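Local coordinates for PPC domain-containing protein (Pyrococcus horikoshii, PDB 2DT4) that is of unknown function but belongs to the plant- and prokaryote-conserved (PPC) domain family and assembles from three copies of its chain, at residues R10-R15 with E33-A38; T37-G42 with Q119-E124. All blocks are in the same frame, centred on the assembly; numbering follows the deposited sequence.

Contact 1. Residues R10-R15 with E33-A38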
ATOM      1  N   ARG A  10      -5.588  18.173   4.135  1.00  7.43           N
ATOM      2  CA  ARG A  10      -6.418  17.960   2.967  1.00  7.76           C
ATOM      3  C   ARG A  10      -6.202  16.560   2.414  1.00  7.63           C
ATOM      4  O   ARG A  10      -5.099  16.007   2.502  1.00  8.20           O
ATOM      5  CB  ARG A  10      -6.148  19.038   1.912  1.00  7.21           C
ATOM      6  CG  ARG A  10      -6.593  20.422   2.373  1.00  7.24           C
ATOM      7  CD  ARG A  10      -6.049  21.537   1.541  1.00  6.18           C
ATOM      8  NE  ARG A  10      -4.620  21.715   1.744  1.00  7.69           N
ATOM      9  CZ  ARG A  10      -3.789  22.423   0.973  1.00  7.10           C
ATOM     10  NH1 ARG A  10      -2.499  22.497   1.324  1.00  9.15           N
ATOM     11  NH2 ARG A  10      -4.228  23.041  -0.113  1.00  8.26           N
ATOM     12  N   THR A  11      -7.271  16.017   1.863  1.00  7.96           N
ATOM     13  CA  THR A  11      -7.327  14.648   1.343  1.00  7.58           C
ATOM     14  C   THR A  11      -7.715  14.679  -0.151  1.00  6.77           C
ATOM     15  O   THR A  11      -8.614  15.418  -0.548  1.00  7.61           O
ATOM     16  CB  THR A  11      -8.370  13.866   2.140  1.00  7.78           C
ATOM     17  OG1 THR A  11      -8.067  13.935   3.546  1.00  8.19           O
ATOM     18  CG2 THR A  11      -8.353  12.399   1.746  1.00  8.73           C
ATOM     19  N   TYR A  12      -7.043  13.873  -0.982  1.00  7.27           N
ATOM     20  CA  TYR A  12      -7.256  13.873  -2.414  1.00  7.54           C
ATOM     21  C   TYR A  12      -7.259  12.478  -3.041  1.00  7.95           C
ATOM     22  O   TYR A  12      -6.592  11.563  -2.563  1.00  7.74           O
ATOM     23  CB  TYR A  12      -6.166  14.681  -3.128  1.00  7.79           C
ATOM     24  CG  TYR A  12      -5.911  16.103  -2.622  1.00  7.49           C
ATOM     25  CD1 TYR A  12      -6.439  17.194  -3.288  1.00  7.80           C
ATOM     26  CD2 TYR A  12      -5.119  16.342  -1.503  1.00  8.98           C
ATOM     27  CE1 TYR A  12      -6.181  18.479  -2.863  1.00  8.90           C
ATOM     28  CE2 TYR A  12      -4.842  17.621  -1.092  1.00  9.53           C
ATOM     29  CZ  TYR A  12      -5.385  18.681  -1.766  1.00  8.97           C
ATOM     30  OH  TYR A  12      -5.078  19.973  -1.363  1.00 10.91           O
ATOM     31  N   LEU A  13      -8.016  12.338  -4.120  1.00  7.99           N
ATOM     32  CA  LEU A  13      -8.073  11.121  -4.916  1.00  7.19           C
ATOM     33  C   LEU A  13      -8.291  11.575  -6.344  1.00  7.88           C
ATOM     34  O   LEU A  13      -9.257  12.290  -6.602  1.00  8.75           O
ATOM     35  CB  LEU A  13      -9.218  10.204  -4.456  1.00  8.29           C
ATOM     36  CG  LEU A  13      -9.299   8.890  -5.247  1.00  7.85           C
ATOM     37  CD1 LEU A  13      -8.026   8.054  -5.106  1.00  7.99           C
ATOM     38  CD2 LEU A  13     -10.531   8.112  -4.809  1.00  9.43           C
ATOM     39  N   PHE A  14      -7.385  11.196  -7.242  1.00  7.58           N
ATOM     40  CA  PHE A  14      -7.409  11.736  -8.599  1.00  7.63           C
ATOM     41  C   PHE A  14      -6.726  10.826  -9.588  1.00  8.54           C
ATOM     42  O   PHE A  14      -5.876   9.977  -9.221  1.00  8.27           O
ATOM     43  CB  PHE A  14      -6.771  13.138  -8.659  1.00  7.82           C
ATOM     44  CG  PHE A  14      -5.404  13.231  -8.040  1.00  8.51           C
ATOM     45  CD1 PHE A  14      -4.269  12.834  -8.730  1.00  9.21           C
ATOM     46  CD2 PHE A  14      -5.263  13.685  -6.757  1.00  9.81           C
ATOM     47  CE1 PHE A  14      -3.005  12.891  -8.117  1.00 10.72           C
ATOM     48  CE2 PHE A  14      -4.029  13.758  -6.155  1.00 11.94           C
ATOM     49  CZ  PHE A  14      -2.894  13.343  -6.821  1.00 10.67           C
ATOM     50  N   ARG A  15      -7.089  11.031 -10.853  1.00  8.65           N
ATOM     51  CA  ARG A  15      -6.391  10.416 -11.952  1.00  8.92           C
ATOM     52  C   ARG A  15      -5.429  11.385 -12.587  1.00  9.33           C
ATOM     53  O   ARG A  15      -5.800  12.489 -12.972  1.00  8.75           O
ATOM     54  CB  ARG A  15      -7.354   9.915 -13.018  1.00  9.91           C
ATOM     55  CG  ARG A  15      -6.611   9.293 -14.158  1.00 11.20           C
ATOM     56  CD  ARG A  15      -7.439   8.387 -15.002  1.00 15.92           C
ATOM     57  NE  ARG A  15      -8.409   9.126 -15.779  1.00 16.40           N
ATOM     58  CZ  ARG A  15      -8.225   9.565 -17.030  1.00 16.85           C
ATOM     59  NH1 ARG A  15      -9.215  10.195 -17.674  1.00 14.68           N
ATOM     60  NH2 ARG A  15      -7.074   9.442 -17.626  1.00 20.86           N
ATOM     61  N   GLU A  33      -0.900  23.208  -4.643  1.00 10.55           N
ATOM     62  CA  GLU A  33      -1.779  23.167  -3.474  1.00 11.16           C
ATOM     63  C   GLU A  33      -1.135  23.711  -2.207  1.00 10.86           C
ATOM     64  O   GLU A  33      -1.799  23.829  -1.174  1.00 10.92           O
ATOM     65  CB  GLU A  33      -2.212  21.721  -3.210  1.00 11.37           C
ATOM     66  CG  GLU A  33      -3.075  21.126  -4.299  1.00 13.65           C
ATOM     67  CD  GLU A  33      -4.432  21.785  -4.360  1.00 17.38           C
ATOM     68  OE1 GLU A  33      -4.740  22.355  -5.424  1.00 23.14           O
ATOM     69  OE2 GLU A  33      -5.170  21.812  -3.354  1.00 14.58           O
ATOM     70  N   GLY A  34       0.153  23.994  -2.244  1.00  9.85           N
ATOM     71  CA  GLY A  34       0.860  24.364  -1.033  1.00 10.37           C
ATOM     72  C   GLY A  34       0.967  23.221  -0.026  1.00 10.37           C
ATOM     73  O   GLY A  34       0.853  23.424   1.195  1.00 11.31           O
ATOM     74  N   ILE A  35       1.170  22.000  -0.533  1.00  9.96           N
ATOM     75  CA  ILE A  35       1.385  20.849   0.318  1.00  9.69           C
ATOM     76  C   ILE A  35       2.871  20.627   0.522  1.00  9.70           C
ATOM     77  O   ILE A  35       3.643  20.598  -0.450  1.00 10.26           O
ATOM     78  CB  ILE A  35       0.746  19.574  -0.305  1.00  9.60           C
ATOM     79  CG1 ILE A  35      -0.782  19.698  -0.378  1.00 10.11           C
ATOM     80  CG2 ILE A  35       1.143  18.274   0.457  1.00 11.57           C
ATOM     81  CD1 ILE A  35      -1.467  18.695  -1.335  1.00 11.03           C
ATOM     82  N   GLU A  36       3.265  20.464   1.765  1.00 10.04           N
ATOM     83  CA  GLU A  36       4.645  20.222   2.121  1.00 11.46           C
ATOM     84  C   GLU A  36       4.878  18.787   2.561  1.00 11.38           C
ATOM     85  O   GLU A  36       5.958  18.227   2.276  1.00 12.06           O
ATOM     86  CB  GLU A  36       5.078  21.142   3.260  1.00 13.58           C
ATOM     87  CG  GLU A  36       5.136  22.618   2.913  1.00 17.80           C
ATOM     88  CD  GLU A  36       6.116  23.385   3.791  1.00 25.93           C
ATOM     89  OE1 GLU A  36       6.095  23.171   5.018  1.00 27.92           O
ATOM     90  OE2 GLU A  36       6.902  24.189   3.236  1.00 29.39           O
ATOM     91  N   THR A  37       3.922  18.213   3.300  1.00  9.54           N
ATOM     92  CA  THR A  37       4.043  16.853   3.817  1.00  9.33           C
ATOM     93  C   THR A  37       2.795  16.043   3.483  1.00  8.83           C
ATOM     94  O   THR A  37       1.700  16.503   3.716  1.00  8.47           O
ATOM     95  CB  THR A  37       4.227  16.869   5.359  1.00 10.26           C
ATOM     96  OG1 THR A  37       5.326  17.749   5.713  1.00 11.31           O
ATOM     97  CG2 THR A  37       4.565  15.488   5.885  1.00 10.80           C
ATOM     98  N   ALA A  38       2.972  14.819   2.999  1.00  7.96           N
ATOM     99  CA  ALA A  38       1.840  13.958   2.670  1.00  8.15           C
ATOM    100  C   ALA A  38       2.279  12.514   2.567  1.00  7.71           C
ATOM    101  O   ALA A  38       3.462  12.204   2.467  1.00  7.37           O
ATOM    102  CB  ALA A  38       1.241  14.368   1.349  1.00  8.42           C
TER
HETATM  103  O   HOH W   1      -6.600  23.837  -1.629  1.00 23.64           O
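Arg10 bends at chi3 (-71°), which places NE and turns the end of the chain toward the end of helix 22-33, while the bend of Glu33 at chi2 (-68°) places CD, the carbon that carries its carboxylate, 4.0 Å from Tyr12 CE1. The guanidinium of Arg10 grips a single atom end-on, the backbone O of Glu33, with NH2 at 2.8 Å and NH1 at 2.9 Å. Glu33 O lies close to the guanidinium plane, at its edge. Seen from the carbonyl, NH2 sits on a lone pair in the plane, whereas NH1 stands above that plane, so this fork is unequal. The same NH2 forms a long salt bridge to Glu33 OE2, at 3.6 Å, and a water that accepts from NH2 and donates to OE2 spans the pair. The accepting carbonyl belongs to the last residue of helix 22-33, and Gly34, with positive phi, ends that helix in a Schellman motif; strand 5-16 thus ties its arginine to a helix C-terminus, where the carbonyl dipoles would favour a positive charge. Tyr12 reaches tip to tip toward Glu33: its OH donates to OE2 at 2.7 Å on the anti side of the carboxylate, with ring and carboxylate planes 80° apart. Ile35 completes the contact from beyond the turn, CD1 approaching Tyr12 CE2 at 3.6 Å and CG1 lying 3.7 Å from Arg10 NH1. An alanine in place of Arg10 would probably leave Glu33 O without both of its guanidinium donors and the carboxylate of Glu33 without its ion-pair mate. Phe29 of helix 22-33 meets the Tyr12 ring edge-to-face, and Met5 of the second subunit packs on both Arg10 and Tyr12.

Contact 2. Residues T37-G42 with Q119-E124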
ATOM      1  N   THR A  37       3.922  18.213   3.300  1.00  9.54           N
ATOM      2  CA  THR A  37       4.043  16.853   3.817  1.00  9.33           C
ATOM      3  C   THR A  37       2.795  16.043   3.483  1.00  8.83           C
ATOM      4  O   THR A  37       1.700  16.503   3.716  1.00  8.47           O
ATOM      5  CB  THR A  37       4.227  16.869   5.359  1.00 10.26           C
ATOM      6  OG1 THR A  37       5.326  17.749   5.713  1.00 11.31           O
ATOM      7  CG2 THR A  37       4.565  15.488   5.885  1.00 10.80           C
ATOM      8  N   ALA A  38       2.972  14.819   2.999  1.00  7.96           N
ATOM      9  CA  ALA A  38       1.840  13.958   2.670  1.00  8.15           C
ATOM     10  C   ALA A  38       2.279  12.514   2.567  1.00  7.71           C
ATOM     11  O   ALA A  38       3.462  12.204   2.467  1.00  7.37           O
ATOM     12  CB  ALA A  38       1.241  14.368   1.349  1.00  8.42           C
ATOM     13  N   ILE A  39       1.276  11.663   2.463  1.00  7.36           N
ATOM     14  CA  ILE A  39       1.500  10.248   2.228  1.00  8.30           C
ATOM     15  C   ILE A  39       0.710   9.995   0.951  1.00  7.85           C
ATOM     16  O   ILE A  39      -0.305  10.655   0.661  1.00  8.52           O
ATOM     17  CB  ILE A  39       1.193   9.224   3.345  1.00  8.76           C
ATOM     18  CG1 ILE A  39      -0.268   9.332   3.833  1.00 10.00           C
ATOM     19  CG2 ILE A  39       2.191   9.426   4.466  1.00  8.69           C
ATOM     20  CD1 ILE A  39      -1.252   8.474   3.099  1.00 14.09           C
ATOM     21  N   ILE A  40       1.207   9.065   0.144  1.00  8.68           N
ATOM     22  CA  ILE A  40       0.596   8.703  -1.120  1.00  8.79           C
ATOM     23  C   ILE A  40       0.457   7.202  -1.282  1.00  9.35           C
ATOM     24  O   ILE A  40       1.283   6.409  -0.809  1.00  9.13           O
ATOM     25  CB  ILE A  40       1.367   9.281  -2.338  1.00 11.01           C
ATOM     26  CG1 ILE A  40       2.857   8.946  -2.262  1.00 14.12           C
ATOM     27  CG2 ILE A  40       1.199  10.787  -2.372  1.00 12.76           C
ATOM     28  CD1 ILE A  40       3.681   9.564  -3.402  1.00 15.63           C
ATOM     29  N   ASN A  41      -0.536   6.840  -2.075  1.00  8.93           N
ATOM     30  CA  ASN A  41      -0.686   5.427  -2.423  1.00 10.92           C
ATOM     31  C   ASN A  41      -1.367   5.474  -3.775  1.00 10.95           C
ATOM     32  O   ASN A  41      -2.061   6.431  -4.076  1.00 11.99           O
ATOM     33  CB  ASN A  41      -1.339   4.490  -1.415  1.00 13.15           C
ATOM     34  CG  ASN A  41      -2.837   4.442  -1.502  1.00 17.63           C
ATOM     35  OD1 ASN A  41      -3.432   4.446  -2.583  1.00 28.68           O
ATOM     36  ND2 ASN A  41      -3.459   4.361  -0.345  1.00 29.41           N
ATOM     37  N   GLY A  42      -1.124   4.491  -4.616  1.00  9.70           N
ATOM     38  CA  GLY A  42      -1.861   4.415  -5.852  1.00 11.12           C
ATOM     39  C   GLY A  42      -1.574   3.190  -6.695  1.00  9.05           C
ATOM     40  O   GLY A  42      -0.761   2.347  -6.341  1.00  6.76           O
ATOM     41  N   GLN A 119      -2.742  12.176   1.114  1.00  7.30           N
ATOM     42  CA  GLN A 119      -3.222  12.684   2.392  1.00  7.47           C
ATOM     43  C   GLN A 119      -2.170  13.624   2.951  1.00  8.60           C
ATOM     44  O   GLN A 119      -1.082  13.192   3.371  1.00  8.12           O
ATOM     45  CB  GLN A 119      -3.518  11.535   3.385  1.00  7.75           C
ATOM     46  CG  GLN A 119      -3.862  12.004   4.798  1.00  7.69           C
ATOM     47  CD  GLN A 119      -5.136  12.847   4.783  1.00  7.78           C
ATOM     48  OE1 GLN A 119      -5.100  14.068   5.084  1.00 11.37           O
ATOM     49  NE2 GLN A 119      -6.231  12.241   4.399  1.00  6.06           N
ATOM     50  N   GLU A 120      -2.540  14.899   3.021  1.00  8.10           N
ATOM     51  CA  GLU A 120      -1.655  15.902   3.583  1.00  8.19           C
ATOM     52  C   GLU A 120      -1.589  15.725   5.088  1.00  8.62           C
ATOM     53  O   GLU A 120      -2.590  15.370   5.701  1.00  8.94           O
ATOM     54  CB  GLU A 120      -2.208  17.304   3.263  1.00  8.22           C
ATOM     55  CG  GLU A 120      -1.441  18.442   3.880  1.00  9.47           C
ATOM     56  CD  GLU A 120      -2.065  19.785   3.623  1.00  9.64           C
ATOM     57  OE1 GLU A 120      -1.276  20.745   3.449  1.00 10.06           O
ATOM     58  OE2 GLU A 120      -3.316  19.887   3.611  1.00  9.86           O
ATOM     59  N   LEU A 121      -0.409  15.965   5.659  1.00  9.30           N
ATOM     60  CA  LEU A 121      -0.185  15.945   7.107  1.00  9.43           C
ATOM     61  C   LEU A 121       0.346  17.300   7.561  1.00 10.61           C
ATOM     62  O   LEU A 121       1.154  17.916   6.850  1.00 12.23           O
ATOM     63  CB  LEU A 121       0.854  14.885   7.430  1.00  9.72           C
ATOM     64  CG  LEU A 121       0.483  13.447   7.054  1.00  8.90           C
ATOM     65  CD1 LEU A 121       1.593  12.496   7.463  1.00 11.66           C
ATOM     66  CD2 LEU A 121      -0.882  12.976   7.614  1.00 10.76           C
ATOM     67  N   LYS A 122      -0.150  17.773   8.715  1.00 10.49           N
ATOM     68  CA  LYS A 122       0.172  19.094   9.242  1.00 10.75           C
ATOM     69  C   LYS A 122       0.803  18.923  10.613  1.00 11.47           C
ATOM     70  O   LYS A 122       0.349  18.149  11.442  1.00 11.86           O
ATOM     71  CB  LYS A 122      -1.087  19.955   9.397  1.00 11.12           C
ATOM     72  CG  LYS A 122      -1.974  20.121   8.171  1.00 16.14           C
ATOM     73  CD  LYS A 122      -1.368  21.048   7.205  1.00 17.30           C
ATOM     74  CE  LYS A 122      -2.445  21.787   6.417  1.00 21.05           C
ATOM     75  NZ  LYS A 122      -1.954  22.716   5.407  1.00 21.09           N
ATOM     76  N   GLY A 123       1.866  19.653  10.857  1.00 11.93           N
ATOM     77  CA  GLY A 123       2.511  19.584  12.152  1.00 12.67           C
ATOM     78  C   GLY A 123       3.938  20.040  12.105  1.00 12.55           C
ATOM     79  O   GLY A 123       4.317  20.970  11.391  1.00 13.79           O
ATOM     80  N   GLU A 124       4.730  19.368  12.905  1.00 12.34           N
ATOM     81  CA  GLU A 124       6.120  19.682  13.072  1.00 12.78           C
ATOM     82  C   GLU A 124       6.890  19.453  11.795  1.00 13.16           C
ATOM     83  O   GLU A 124       6.433  18.765  10.882  1.00 12.25           O
ATOM     84  CB  GLU A 124       6.691  18.800  14.184  1.00 13.47           C
ATOM     85  CG  GLU A 124       6.881  17.338  13.762  1.00 13.38           C
ATOM     86  CD  GLU A 124       7.166  16.402  14.910  1.00 12.67           C
ATOM     87  OE1 GLU A 124       7.909  15.414  14.685  1.00 12.64           O
ATOM     88  OE2 GLU A 124       6.606  16.626  16.017  1.00 13.13           O
TER
HETATM   89  O   HOH W   2       5.684  19.738   8.393  1.00 25.88           O
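An antiparallel beta ladder joins the start of strand 38-46 to the end of strand 114-123, the short axes running 4.7 Å apart at closest approach with their directions 161° apart. Ile39 and Gln119 form the hydrogen-bonded pair: Gln119 N donates to Ile39 O at 2.9 Å, and Ile39 N returns a bond to Gln119 O at 3.0 Å. Ala38 and Glu120 are the adjoining non-hydrogen-bonded pair, their CA atoms only 4.1 Å apart, and here a CA-H...O contact brings Ala38 CA to 3.1 Å from Gln119 O. One step further, Leu121 N reaches Thr37 O at 2.9 Å in a nearly straight bond. Ile39 and Gln119 put their side chains on one face, that of Ala38 and Glu120 being the other. The chi1 of Ile39 (56°) puts CG1 between the backbone N and the carbonyl carbon; the side chain crosses Gln119 obliquely, and CD1, beyond CG1, lies 3.8 Å from Gln119 CB, while the other branch, CG2, is in loose apolar contact with Leu121 CD1. Thr37 and Leu121 cross at about a right angle; the methyl CG2 of Thr37, anti to its backbone N, faces Leu121 CB at 4.1 Å. Within the second strand, Lys122 NZ forms a salt bridge with Glu120 OE1, coming from above the carboxylate plane. Thr37, Ile39 and Leu121 also pack against the third subunit, on Leu13, Phe117 and Leu13 of that chain respectively. In the mixed sheet, strand 38-46 lies between 114-123 and 69-82, with Ala38 and Ile40 bonding through their backbones to Val79 and Gly77, while strand 5-16 flanks 114-123 on its other side.

How the contacts relate
The centres of contacts 1 and 2 lie about 7 Å apart, and the contacts share Thr37 and Ala38. Along the chain, strand 5-16 comes first, then helix 22-33 and the loop that opens strand 38-46, and strand 114-123 returns much later to lie between strands 5-16 and 38-46 in the mixed sheet. Both run antiparallel to it and so parallel to each other, which makes the path through helix 22-33 a beta-alpha-beta crossover that residues 33-38 complete. The contacts touch directly through the salt bridge of Arg10 NE to Glu120 OE2 (2.9 Å): Arg10, on strand 5-16, joins the helix end to the neighbouring strand 114-123. Both contacts also touch the second subunit, placing this corner of the sheet close to the trimer interface.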